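Local coordinates for piwi domain-containing protein (Vanderwaltozyma polyspora, PDB 5THE) that forms the C-terminal lobe of a budding yeast Argonaute and probably binds a guide RNA used to select targets for cleavage, at residues 220-223 with 224-227; 227-230 with 231-235; 488-491 with 492-496; 499-502 with 503-506. All blocks are in the same frame, centred on the assembly; numbering follows the deposited sequence.

Contact 1: residues 220-223 with 224-227. With nucleotides of chain B.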
loop_
_atom_site.group_PDB
_atom_site.type_symbol
_atom_site.label_atom_id
_atom_site.label_comp_id
_atom_site.label_asym_id
_atom_site.label_seq_id
_atom_site.Cartn_x
_atom_site.Cartn_y
_atom_site.Cartn_z
ATOM N N TRP A 220 12.349 -16.566 -11.179
ATOM C CA TRP A 220 13.075 -17.795 -10.874
ATOM C C TRP A 220 14.537 -17.536 -10.528
ATOM O O TRP A 220 15.074 -18.149 -9.599
ATOM C CB TRP A 220 12.974 -18.752 -12.066
ATOM C CG TRP A 220 13.740 -20.045 -11.929
ATOM C CD1 TRP A 220 14.567 -20.597 -12.865
ATOM C CD2 TRP A 220 13.763 -20.940 -10.799
ATOM N NE1 TRP A 220 15.087 -21.779 -12.403
ATOM C CE2 TRP A 220 14.611 -22.017 -11.140
ATOM C CE3 TRP A 220 13.145 -20.942 -9.545
ATOM C CZ2 TRP A 220 14.859 -23.084 -10.270
ATOM C CZ3 TRP A 220 13.403 -22.005 -8.672
ATOM C CH2 TRP A 220 14.249 -23.063 -9.047
ATOM N N ASP A 221 15.212 -16.642 -11.259
ATOM C CA ASP A 221 16.626 -16.417 -10.945
ATOM C C ASP A 221 16.809 -15.797 -9.569
ATOM O O ASP A 221 17.891 -15.923 -8.986
ATOM C CB ASP A 221 17.312 -15.556 -12.007
ATOM C CG ASP A 221 17.548 -16.323 -13.311
ATOM O OD1 ASP A 221 17.590 -17.572 -13.271
ATOM O OD2 ASP A 221 17.695 -15.679 -14.376
ATOM N N ASN A 222 15.769 -15.171 -9.021
ATOM C CA ASN A 222 15.821 -14.727 -7.635
ATOM C C ASN A 222 15.468 -15.859 -6.682
ATOM O O ASN A 222 16.223 -16.159 -5.748
ATOM C CB ASN A 222 14.861 -13.559 -7.414
ATOM C CG ASN A 222 15.256 -12.328 -8.168
ATOM O OD1 ASN A 222 16.431 -12.117 -8.462
ATOM N ND2 ASN A 222 14.270 -11.491 -8.489
ATOM N N PHE A 223 14.304 -16.474 -6.900
ATOM C CA PHE A 223 13.791 -17.500 -5.998
ATOM C C PHE A 223 14.798 -18.625 -5.820
ATOM O O PHE A 223 15.020 -19.103 -4.700
ATOM C CB PHE A 223 12.469 -18.040 -6.557
ATOM C CG PHE A 223 11.747 -18.995 -5.641
ATOM C CD1 PHE A 223 11.675 -18.752 -4.277
ATOM C CD2 PHE A 223 11.113 -20.123 -6.151
ATOM C CE1 PHE A 223 11.007 -19.632 -3.439
ATOM C CE2 PHE A 223 10.429 -21.005 -5.314
ATOM C CZ PHE A 223 10.379 -20.754 -3.957
ATOM N N LYS A 224 15.437 -19.043 -6.916
ATOM C CA LYS A 224 16.348 -20.182 -6.888
ATOM C C LYS A 224 17.565 -19.960 -5.991
ATOM O O LYS A 224 18.274 -20.927 -5.698
ATOM C CB LYS A 224 16.797 -20.516 -8.317
ATOM C CG LYS A 224 17.905 -19.634 -8.839
ATOM C CD LYS A 224 18.068 -19.800 -10.347
ATOM C CE LYS A 224 18.025 -21.264 -10.759
ATOM N NZ LYS A 224 19.073 -22.073 -10.084
ATOM N N LYS A 225 17.828 -18.728 -5.547
ATOM C CA LYS A 225 18.952 -18.499 -4.642
ATOM C C LYS A 225 18.692 -19.054 -3.246
ATOM O O LYS A 225 19.637 -19.215 -2.473
ATOM C CB LYS A 225 19.265 -17.002 -4.534
ATOM C CG LYS A 225 19.637 -16.324 -5.848
ATOM C CD LYS A 225 19.685 -14.823 -5.646
ATOM C CE LYS A 225 19.888 -14.106 -6.961
ATOM N NZ LYS A 225 19.935 -12.624 -6.839
ATOM N N ASN A 226 17.438 -19.328 -2.901
ATOM C CA ASN A 226 17.086 -19.937 -1.614
ATOM C C ASN A 226 17.511 -19.069 -0.431
ATOM O O ASN A 226 18.000 -19.565 0.584
ATOM C CB ASN A 226 17.671 -21.347 -1.498
ATOM C CG ASN A 226 17.171 -22.258 -2.596
ATOM O OD1 ASN A 226 16.006 -22.177 -2.984
ATOM N ND2 ASN A 226 18.051 -23.116 -3.119
ATOM N N SER A 227 17.297 -17.765 -0.544
ATOM C CA SER A 227 17.637 -16.833 0.524
ATOM C C SER A 227 16.481 -16.714 1.515
ATOM O O SER A 227 15.335 -16.468 1.122
ATOM C CB SER A 227 17.984 -15.467 -0.069
ATOM O OG SER A 227 17.616 -14.433 0.818
ATOM P P A B 2 10.702 -10.803 -7.764
ATOM O OP1 A B 2 11.458 -9.707 -8.420
ATOM O OP2 A B 2 11.285 -12.176 -7.639
ATOM O "O5'" A B 2 10.266 -10.302 -6.318
ATOM C "C5'" A B 2 9.239 -10.973 -5.583
ATOM C "C4'" A B 2 9.319 -10.639 -4.122
ATOM O "O4'" A B 2 10.518 -11.221 -3.566
ATOM C "C3'" A B 2 9.454 -9.165 -3.787
ATOM O "O3'" A B 2 8.228 -8.495 -3.821
ATOM C "C2'" A B 2 10.098 -9.199 -2.409
ATOM O "O2'" A B 2 9.142 -9.586 -1.432
ATOM C "C1'" A B 2 11.068 -10.357 -2.588
ATOM N N9 A B 2 12.389 -9.936 -3.095
ATOM C C8 A B 2 12.751 -9.770 -4.409
ATOM N N7 A B 2 14.000 -9.441 -4.582
ATOM C C5 A B 2 14.500 -9.419 -3.284
ATOM C C6 A B 2 15.774 -9.137 -2.798
ATOM N N6 A B 2 16.775 -8.826 -3.624
ATOM N N1 A B 2 15.960 -9.181 -1.451
ATOM C C2 A B 2 14.909 -9.499 -0.674
ATOM N N3 A B 2 13.645 -9.786 -1.022
ATOM C C4 A B 2 13.522 -9.717 -2.352
HETATM O O HOH W 1 16.188 -16.162 -3.012
HETATM O O HOH W 2 17.482 -12.049 -5.482
HETATM O O HOH W 3 14.641 -18.058 -2.248
#
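Asn-222 O takes two donors: the backbone N of Lys-225 at 3.0 Å and a water at 2.7 Å that in turn accepts from Ser-227 N. The bond from Lys-225 N is fairly straight, yet it comes from above the carbonyl plane. One residue later Asn-226 N reaches Phe-223 O at 3.0 Å, closing a type I turn, and Asn-226 leaves helical geometry with positive phi. Upstream, the Lys-224 N to Trp-220 O bond joins residues one helical turn apart, and Lys-224 CB lies over the indole. This CB sits 3.5 Å from the centroid of the six-membered ring of Trp-220 and only 6° off the normal, a CH-pi contact. With CG of Lys-224 placed between N and C (chi1 81°) and later bends at chi3 and chi4, CE comes back to 3.4 Å from Trp-220 NE1, while the ammonium goes on to a salt bridge with Glu-98. On another side of the turn, Asn-222 ND2 gives an almost linear bond (179°) of 3.2 Å to OP2 of A2 of chain B. This tight helix-to-helix turn, with its asparagine on an RNA phosphate, is consistent with the seed-binding surface of an Argonaute MID domain.

Contact 2: residues 227-230 with 231-235. With nucleotides of chain B.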
loop_
_atom_site.group_PDB
_atom_site.type_symbol
_atom_site.label_atom_id
_atom_site.label_comp_id
_atom_site.label_asym_id
_atom_site.label_seq_id
_atom_site.Cartn_x
_atom_site.Cartn_y
_atom_site.Cartn_z
ATOM N N SER A 227 17.297 -17.765 -0.544
ATOM C CA SER A 227 17.637 -16.833 0.524
ATOM C C SER A 227 16.481 -16.714 1.515
ATOM O O SER A 227 15.335 -16.468 1.122
ATOM C CB SER A 227 17.984 -15.467 -0.069
ATOM O OG SER A 227 17.616 -14.433 0.818
ATOM N N ILE A 228 16.793 -16.875 2.805
ATOM C CA ILE A 228 15.764 -16.767 3.835
ATOM C C ILE A 228 15.173 -15.366 3.846
ATOM O O ILE A 228 13.973 -15.180 4.088
ATOM C CB ILE A 228 16.332 -17.175 5.215
ATOM C CG1 ILE A 228 15.249 -17.129 6.294
ATOM C CG2 ILE A 228 17.435 -16.250 5.667
ATOM C CD1 ILE A 228 14.536 -18.404 6.530
ATOM N N GLN A 229 15.999 -14.355 3.595
ATOM C CA GLN A 229 15.485 -12.992 3.554
ATOM C C GLN A 229 14.502 -12.812 2.397
ATOM O O GLN A 229 13.430 -12.212 2.564
ATOM C CB GLN A 229 16.653 -12.008 3.444
ATOM C CG GLN A 229 16.260 -10.551 3.218
ATOM C CD GLN A 229 15.807 -9.839 4.488
ATOM O OE1 GLN A 229 14.917 -10.311 5.200
ATOM N NE2 GLN A 229 16.420 -8.695 4.772
ATOM N N TYR A 230 14.854 -13.318 1.212
ATOM C CA TYR A 230 13.936 -13.258 0.076
ATOM C C TYR A 230 12.640 -13.991 0.390
ATOM O O TYR A 230 11.537 -13.485 0.136
ATOM C CB TYR A 230 14.624 -13.859 -1.152
ATOM C CG TYR A 230 13.787 -13.918 -2.403
ATOM C CD1 TYR A 230 12.909 -14.978 -2.642
ATOM C CD2 TYR A 230 13.893 -12.934 -3.364
ATOM C CE1 TYR A 230 12.163 -15.039 -3.800
ATOM C CE2 TYR A 230 13.145 -12.987 -4.506
ATOM C CZ TYR A 230 12.283 -14.033 -4.721
ATOM O OH TYR A 230 11.562 -14.068 -5.890
ATOM N N ASN A 231 12.757 -15.197 0.954
ATOM C CA ASN A 231 11.570 -15.978 1.272
ATOM C C ASN A 231 10.717 -15.283 2.314
ATOM O O ASN A 231 9.486 -15.290 2.213
ATOM C CB ASN A 231 11.977 -17.375 1.735
ATOM C CG ASN A 231 12.550 -18.195 0.601
ATOM O OD1 ASN A 231 12.404 -17.831 -0.575
ATOM N ND2 ASN A 231 13.198 -19.296 0.933
ATOM N N SER A 232 11.350 -14.680 3.325
ATOM C CA SER A 232 10.598 -13.958 4.345
ATOM C C SER A 232 9.829 -12.791 3.736
ATOM O O SER A 232 8.676 -12.533 4.107
ATOM C CB SER A 232 11.540 -13.451 5.438
ATOM O OG SER A 232 12.312 -14.507 5.976
ATOM N N ASN A 233 10.453 -12.058 2.814
ATOM C CA ASN A 233 9.761 -10.940 2.181
ATOM C C ASN A 233 8.601 -11.424 1.322
ATOM O O ASN A 233 7.518 -10.834 1.353
ATOM C CB ASN A 233 10.748 -10.117 1.352
ATOM C CG ASN A 233 11.731 -9.348 2.228
ATOM O OD1 ASN A 233 11.494 -9.156 3.412
ATOM N ND2 ASN A 233 12.834 -8.913 1.646
ATOM N N VAL A 234 8.822 -12.493 0.547
ATOM C CA VAL A 234 7.772 -13.030 -0.316
ATOM C C VAL A 234 6.537 -13.370 0.504
ATOM O O VAL A 234 5.410 -13.020 0.136
ATOM C CB VAL A 234 8.289 -14.259 -1.090
ATOM C CG1 VAL A 234 7.114 -15.062 -1.664
ATOM C CG2 VAL A 234 9.250 -13.825 -2.218
ATOM N N VAL A 235 6.730 -14.060 1.631
ATOM C CA VAL A 235 5.584 -14.556 2.385
ATOM C C VAL A 235 4.877 -13.436 3.129
ATOM O O VAL A 235 3.715 -13.599 3.512
ATOM C CB VAL A 235 6.033 -15.688 3.337
ATOM C CG1 VAL A 235 6.743 -15.136 4.576
ATOM C CG2 VAL A 235 4.860 -16.602 3.704
ATOM P P A B 2 10.702 -10.803 -7.764
ATOM O OP1 A B 2 11.458 -9.707 -8.420
ATOM O OP2 A B 2 11.285 -12.176 -7.639
ATOM O "O5'" A B 2 10.266 -10.302 -6.318
ATOM C "C5'" A B 2 9.239 -10.973 -5.583
ATOM C "C4'" A B 2 9.319 -10.639 -4.122
ATOM O "O4'" A B 2 10.518 -11.221 -3.566
ATOM C "C3'" A B 2 9.454 -9.165 -3.787
ATOM O "O3'" A B 2 8.228 -8.495 -3.821
ATOM C "C2'" A B 2 10.098 -9.199 -2.409
ATOM O "O2'" A B 2 9.142 -9.586 -1.432
ATOM C "C1'" A B 2 11.068 -10.357 -2.588
ATOM N N9 A B 2 12.389 -9.936 -3.095
ATOM C C8 A B 2 12.751 -9.770 -4.409
ATOM N N7 A B 2 14.000 -9.441 -4.582
ATOM C C5 A B 2 14.500 -9.419 -3.284
ATOM C C6 A B 2 15.774 -9.137 -2.798
ATOM N N6 A B 2 16.775 -8.826 -3.624
ATOM N N1 A B 2 15.960 -9.181 -1.451
ATOM C C2 A B 2 14.909 -9.499 -0.674
ATOM N N3 A B 2 13.645 -9.786 -1.022
ATOM C C4 A B 2 13.522 -9.717 -2.352
ATOM P P A B 3 8.181 -6.958 -4.254
ATOM O OP1 A B 3 6.715 -6.669 -4.275
ATOM O OP2 A B 3 9.015 -6.738 -5.473
ATOM O "O5'" A B 3 8.874 -6.200 -3.033
ATOM C "C5'" A B 3 8.286 -6.250 -1.742
ATOM C "C4'" A B 3 9.225 -5.730 -0.690
ATOM O "O4'" A B 3 10.365 -6.614 -0.529
ATOM C "C3'" A B 3 9.851 -4.379 -0.975
ATOM O "O3'" A B 3 8.962 -3.331 -0.686
ATOM C "C2'" A B 3 11.072 -4.397 -0.071
ATOM O "O2'" A B 3 10.696 -4.138 1.277
ATOM C "C1'" A B 3 11.509 -5.859 -0.199
ATOM N N9 A B 3 12.459 -5.977 -1.303
ATOM C C8 A B 3 12.175 -6.033 -2.651
ATOM N N7 A B 3 13.254 -6.074 -3.395
ATOM C C5 A B 3 14.289 -6.041 -2.477
ATOM C C6 A B 3 15.665 -6.053 -2.663
ATOM N N6 A B 3 16.214 -6.123 -3.889
ATOM N N1 A B 3 16.423 -6.002 -1.547
ATOM C C2 A B 3 15.816 -5.933 -0.344
ATOM N N3 A B 3 14.514 -5.902 -0.037
ATOM C C4 A B 3 13.814 -5.960 -1.179
HETATM O O HOH W 3 14.641 -18.058 -2.248
#
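Tyr-230 lays one corner of its ring against Val-234 one helical turn on, CE1 meeting CG2 at 3.5 Å. With CG anti to the backbone N (chi1 178°), the ring is thrown out toward the RNA: O4' of A2 of chain B lies over one face, and Tyr-230 CE2 lies 3.2 Å from C8 of that nucleotide. The phenol OH lies near OP2 of the same nucleotide, though its position is less certain. At the ring's edge sits Asn-231 OD1, 3.6 Å from Tyr-230 CD1, its amide turned 70° from the ring, while ND2 is held by Asp-109. All this stands on the opening turns of helix 228-241, where Ser-227 is the N-cap: its OG accepts from Tyr-230 N at 3.0 Å, nearly straight at 175°. One turn past Ile-228, Ser-232 grips Ile-228 O twice, OG at 2.6 Å and the backbone N at 2.8 Å, from opposite faces of the carbonyl plane. Farther along, Asn-233 puts ND2 2.9 Å from N3 of A2 of chain B, its CG set back against Gln-229 O. Val-234 CG2 also touches the sugar, 3.2 Å from O4' of A2 of chain B.

Contact 3: residues 488-491 with 492-496. With nucleotides of chain B.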
loop_
_atom_site.group_PDB
_atom_site.type_symbol
_atom_site.label_atom_id
_atom_site.label_comp_id
_atom_site.label_asym_id
_atom_site.label_seq_id
_atom_site.Cartn_x
_atom_site.Cartn_y
_atom_site.Cartn_z
ATOM N N VAL A 488 5.826 7.367 2.609
ATOM C CA VAL A 488 4.483 7.922 2.485
ATOM C C VAL A 488 3.573 7.007 3.302
ATOM O O VAL A 488 3.867 5.813 3.413
ATOM C CB VAL A 488 4.099 8.024 0.992
ATOM C CG1 VAL A 488 3.686 6.664 0.424
ATOM C CG2 VAL A 488 3.073 9.087 0.758
ATOM N N PRO A 489 2.495 7.491 3.919
ATOM C CA PRO A 489 1.680 6.592 4.753
ATOM C C PRO A 489 1.192 5.386 3.964
ATOM O O PRO A 489 0.922 5.472 2.765
ATOM C CB PRO A 489 0.520 7.482 5.207
ATOM C CG PRO A 489 1.164 8.883 5.263
ATOM C CD PRO A 489 2.040 8.887 4.013
ATOM N N ALA A 490 1.090 4.251 4.655
ATOM C CA ALA A 490 0.721 3.007 3.984
ATOM C C ALA A 490 -0.543 3.111 3.129
ATOM O O ALA A 490 -0.556 2.525 2.036
ATOM C CB ALA A 490 0.579 1.895 5.030
ATOM N N PRO A 491 -1.608 3.816 3.537
ATOM C CA PRO A 491 -2.781 3.927 2.648
ATOM C C PRO A 491 -2.446 4.483 1.284
ATOM O O PRO A 491 -3.036 4.048 0.290
ATOM C CB PRO A 491 -3.711 4.885 3.411
ATOM C CG PRO A 491 -3.285 4.784 4.818
ATOM C CD PRO A 491 -1.831 4.514 4.820
ATOM N N VAL A 492 -1.533 5.462 1.225
ATOM C CA VAL A 492 -1.146 6.064 -0.046
ATOM C C VAL A 492 -0.392 5.054 -0.892
ATOM O O VAL A 492 -0.703 4.846 -2.067
ATOM C CB VAL A 492 -0.308 7.332 0.194
ATOM C CG1 VAL A 492 0.318 7.838 -1.137
ATOM C CG2 VAL A 492 -1.146 8.406 0.844
ATOM N N TYR A 493 0.609 4.414 -0.296
ATOM C CA TYR A 493 1.353 3.371 -0.990
ATOM C C TYR A 493 0.410 2.281 -1.499
ATOM O O TYR A 493 0.488 1.867 -2.660
ATOM C CB TYR A 493 2.405 2.796 -0.034
ATOM C CG TYR A 493 3.780 2.511 -0.623
ATOM C CD1 TYR A 493 3.934 1.688 -1.735
ATOM C CD2 TYR A 493 4.940 3.016 -0.012
ATOM C CE1 TYR A 493 5.207 1.410 -2.260
ATOM C CE2 TYR A 493 6.203 2.757 -0.522
ATOM C CZ TYR A 493 6.337 1.950 -1.644
ATOM O OH TYR A 493 7.597 1.693 -2.142
ATOM N N TYR A 494 -0.501 1.814 -0.642
ATOM C CA TYR A 494 -1.478 0.807 -1.064
ATOM C C TYR A 494 -2.316 1.283 -2.243
ATOM O O TYR A 494 -2.583 0.512 -3.175
ATOM C CB TYR A 494 -2.404 0.452 0.089
ATOM C CG TYR A 494 -1.742 -0.281 1.223
ATOM C CD1 TYR A 494 -0.681 -1.155 0.989
ATOM C CD2 TYR A 494 -2.193 -0.121 2.525
ATOM C CE1 TYR A 494 -0.081 -1.848 2.037
ATOM C CE2 TYR A 494 -1.599 -0.806 3.582
ATOM C CZ TYR A 494 -0.538 -1.660 3.327
ATOM O OH TYR A 494 0.052 -2.335 4.363
ATOM N N ALA A 495 -2.783 2.537 -2.196
ATOM C CA ALA A 495 -3.599 3.057 -3.288
ATOM C C ALA A 495 -2.797 3.138 -4.576
ATOM O O ALA A 495 -3.321 2.833 -5.656
ATOM C CB ALA A 495 -4.171 4.430 -2.924
ATOM N N ASP A 496 -1.529 3.568 -4.486
ATOM C CA ASP A 496 -0.673 3.588 -5.673
ATOM C C ASP A 496 -0.575 2.201 -6.285
ATOM O O ASP A 496 -0.713 2.035 -7.500
ATOM C CB ASP A 496 0.728 4.104 -5.331
ATOM C CG ASP A 496 0.718 5.504 -4.807
ATOM O OD1 ASP A 496 -0.270 6.229 -5.040
ATOM O OD2 ASP A 496 1.709 5.888 -4.164
ATOM P P A B 5 10.161 3.278 -0.008
ATOM O OP1 A B 5 9.429 4.315 0.773
ATOM O OP2 A B 5 9.610 2.738 -1.269
ATOM O "O5'" A B 5 11.621 3.845 -0.245
ATOM C "C5'" A B 5 12.366 4.359 0.846
ATOM C "C4'" A B 5 13.833 4.433 0.516
ATOM O "O4'" A B 5 14.341 3.101 0.262
ATOM C "C3'" A B 5 14.175 5.215 -0.742
ATOM O "O3'" A B 5 14.272 6.595 -0.473
ATOM C "C2'" A B 5 15.493 4.590 -1.183
ATOM O "O2'" A B 5 16.571 5.102 -0.417
ATOM C "C1'" A B 5 15.296 3.134 -0.771
ATOM N N9 A B 5 14.800 2.313 -1.880
ATOM C C8 A B 5 13.508 2.121 -2.306
ATOM N N7 A B 5 13.433 1.312 -3.337
ATOM C C5 A B 5 14.755 0.968 -3.589
ATOM C C6 A B 5 15.337 0.137 -4.550
ATOM N N6 A B 5 14.610 -0.505 -5.466
ATOM N N1 A B 5 16.691 0.007 -4.523
ATOM C C2 A B 5 17.397 0.671 -3.586
ATOM N N3 A B 5 16.954 1.482 -2.622
ATOM C C4 A B 5 15.614 1.580 -2.698
ATOM P P A B 4 8.667 -2.173 -1.750
ATOM O OP1 A B 4 7.186 -2.057 -1.784
ATOM O OP2 A B 4 9.455 -2.399 -2.968
ATOM O "O5'" A B 4 9.244 -0.887 -1.013
ATOM C "C5'" A B 4 8.932 -0.657 0.348
ATOM C "C4'" A B 4 10.153 -0.310 1.154
ATOM O "O4'" A B 4 11.082 -1.417 1.160
ATOM C "C3'" A B 4 10.972 0.863 0.653
ATOM O "O3'" A B 4 10.390 2.090 1.039
ATOM C "C2'" A B 4 12.334 0.593 1.282
ATOM O "O2'" A B 4 12.320 0.936 2.665
ATOM C "C1'" A B 4 12.401 -0.936 1.178
ATOM N N9 A B 4 13.033 -1.374 -0.072
ATOM C C8 A B 4 12.467 -1.377 -1.322
ATOM N N7 A B 4 13.262 -1.826 -2.262
ATOM C C5 A B 4 14.421 -2.140 -1.575
ATOM C C6 A B 4 15.623 -2.670 -2.024
ATOM N N6 A B 4 15.818 -2.954 -3.317
ATOM N N1 A B 4 16.588 -2.885 -1.100
ATOM C C2 A B 4 16.331 -2.582 0.192
ATOM N N3 A B 4 15.221 -2.080 0.742
ATOM C C4 A B 4 14.303 -1.874 -0.219
#
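Val-488 and Val-492 make the tight inner side: CG2 of the first meets CG1 of the second at 3.6 Å, the two side chains crossing at about a right angle. In Val-488 CG1 sits between the backbone N and the carbonyl carbon (chi1 78°), a setting that sends CG2 to Val-492 and leaves CG1 3.9 Å from CD2 of Tyr-493. On another side of the helix, the ring of Tyr-494 has Ala-490 O over one face, only 3.1 Å from CD2, and Ala-490 CB lies 3.8 Å from CE2; Phe-298 and Phe-479 also meet this ring, and its hydroxyl is bonded to Gly-480 N. Backbone bonds set this packing in place. Pro-489 is the N-cap of helix 490-515, a helix of the RNase H-like PIWI domain, and its carbonyl receives Tyr-493 N at 3.3 Å in the carbonyl plane plus a weak bond from Val-492 N, while Tyr-494 N reaches Ala-490 O at 2.8 Å. The looser side is that of Tyr-493, which is partly exposed and points its hydroxyl toward the RNA. Tyr-493 OH donates to OP2 of A5 of chain B at 2.4 Å, too short for the length to be trusted. The chemistry thus suggests that apolar packing of Val-488 against the Tyr-493 ring steadies a phenol whose hydroxyl faces the RNA phosphate.

Contact 4: residues 499-502 with 503-506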
loop_
_atom_site.group_PDB
_atom_site.type_symbol
_atom_site.label_atom_id
_atom_site.label_comp_id
_atom_site.label_asym_id
_atom_site.label_seq_id
_atom_site.Cartn_x
_atom_site.Cartn_y
_atom_site.Cartn_z
ATOM N N CYS A 499 -3.799 1.110 -8.097
ATOM C CA CYS A 499 -3.836 1.748 -9.412
ATOM C C CYS A 499 -2.925 1.045 -10.401
ATOM O O CYS A 499 -3.281 0.871 -11.576
ATOM C CB CYS A 499 -3.415 3.205 -9.303
ATOM S SG CYS A 499 -4.745 4.339 -9.156
ATOM N N THR A 500 -1.725 0.666 -9.959
ATOM C CA THR A 500 -0.810 -0.038 -10.850
ATOM C C THR A 500 -1.374 -1.394 -11.240
ATOM O O THR A 500 -1.314 -1.782 -12.413
ATOM C CB THR A 500 0.559 -0.180 -10.188
ATOM O OG1 THR A 500 1.072 1.124 -9.968
ATOM C CG2 THR A 500 1.552 -0.979 -11.072
ATOM N N ARG A 501 -1.950 -2.121 -10.277
ATOM C CA ARG A 501 -2.530 -3.413 -10.624
ATOM C C ARG A 501 -3.731 -3.239 -11.548
ATOM O O ARG A 501 -3.932 -4.034 -12.474
ATOM C CB ARG A 501 -2.930 -4.182 -9.364
ATOM C CG ARG A 501 -3.617 -5.527 -9.685
ATOM C CD ARG A 501 -2.682 -6.446 -10.498
ATOM N NE ARG A 501 -1.362 -6.453 -9.887
ATOM C CZ ARG A 501 -1.042 -7.186 -8.826
ATOM N NH1 ARG A 501 -1.938 -8.006 -8.298
ATOM N NH2 ARG A 501 0.166 -7.084 -8.287
ATOM N N ALA A 502 -4.548 -2.211 -11.304
ATOM C CA ALA A 502 -5.672 -1.950 -12.196
ATOM C C ALA A 502 -5.189 -1.622 -13.606
ATOM O O ALA A 502 -5.852 -1.976 -14.586
ATOM C CB ALA A 502 -6.524 -0.817 -11.633
ATOM N N THR A 503 -4.031 -0.966 -13.717
ATOM C CA THR A 503 -3.415 -0.712 -15.016
ATOM C C THR A 503 -3.014 -2.014 -15.705
ATOM O O THR A 503 -3.243 -2.177 -16.909
ATOM C CB THR A 503 -2.212 0.212 -14.834
ATOM O OG1 THR A 503 -2.648 1.438 -14.222
ATOM C CG2 THR A 503 -1.544 0.522 -16.159
ATOM N N CYS A 504 -2.409 -2.953 -14.959
ATOM C CA CYS A 504 -2.184 -4.300 -15.493
ATOM C C CYS A 504 -3.445 -4.857 -16.138
ATOM O O CYS A 504 -3.407 -5.385 -17.257
ATOM C CB CYS A 504 -1.728 -5.252 -14.384
ATOM S SG CYS A 504 -0.150 -4.854 -13.657
ATOM N N PHE A 505 -4.574 -4.775 -15.424
ATOM C CA PHE A 505 -5.819 -5.321 -15.951
ATOM C C PHE A 505 -6.220 -4.600 -17.231
ATOM O O PHE A 505 -6.610 -5.235 -18.216
ATOM C CB PHE A 505 -6.941 -5.201 -14.917
ATOM C CG PHE A 505 -6.682 -5.927 -13.628
ATOM C CD1 PHE A 505 -5.833 -7.020 -13.576
ATOM C CD2 PHE A 505 -7.311 -5.507 -12.461
ATOM C CE1 PHE A 505 -5.610 -7.689 -12.377
ATOM C CE2 PHE A 505 -7.102 -6.172 -11.256
ATOM C CZ PHE A 505 -6.251 -7.268 -11.218
ATOM N N PHE A 506 -6.143 -3.262 -17.224
ATOM C CA PHE A 506 -6.504 -2.489 -18.409
ATOM C C PHE A 506 -5.639 -2.891 -19.596
ATOM O O PHE A 506 -6.148 -3.154 -20.697
ATOM C CB PHE A 506 -6.359 -0.996 -18.116
ATOM C CG PHE A 506 -6.745 -0.100 -19.273
ATOM C CD1 PHE A 506 -5.878 0.107 -20.337
ATOM C CD2 PHE A 506 -7.962 0.555 -19.275
ATOM C CE1 PHE A 506 -6.227 0.928 -21.386
ATOM C CE2 PHE A 506 -8.312 1.382 -20.322
ATOM C CZ PHE A 506 -7.448 1.564 -21.376
#
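Arg-501 runs its aliphatic part against the ring of Phe-505, CG standing 3.5 Å from CZ and CD 3.7 Å from CE1. The guanidinium itself is turned 72° from the ring plane, so the methylenes make the contact and not a flat stacked cation. Bends at chi2 and chi3 lift the charged end away to a salt bridge with Asp-208 of helix 197-210; outside the two segments, NH2 also faces a phosphate of the bound RNA, but at a long and weak ion-pair distance. Phe-505 turns a face to the helix backbone as well, with Arg-501 O 3.5 Å above its plane and over the centre. Its CG lies anti to the carbonyl carbon (chi1 -60°), which folds the ring back over the preceding turn. Phe-506 takes the anti-to-N setting (chi1 -179°) and points elsewhere, to Ile-284 of strand 282-289 and Phe-510. The two neighbours thus address different sides of helix 490-515, a long helix of the PIWI domain, which has an RNase H-like fold, placed between helix 197-210 and the strands 264-274 and 282-289. Thr-503 lies on the strand-facing side, where Cys-499 O accepts from its backbone N at 2.9 Å and its OG1 at 2.8 Å, the two donors approaching on either side of the carbonyl plane. Cys-504 packs its side chain on Asp-201 of helix 197-210.

How the contacts relate
Contacts 1 and 2 share Ser-227 and touch directly, Asn-222 CB against Tyr-230 CE2 at 3.4 Å. Their centres lie about 25 and 19 Å from the chain's centre; both are partly buried and rely on polar groups, waters and RNA. Contacts 3 and 4 are buried, their centres about 4 and 14 Å from that of the chain, and both belong to helix 490-515. Contact 3 holds mainly apolar packing at the helix start, with a tyrosine to the RNA. Contact 4 combines arginine methylenes on a phenylalanine and a salt bridge to helix 197-210 with a doubly bonded carbonyl on the strand side; its link to the RNA is only long and weak.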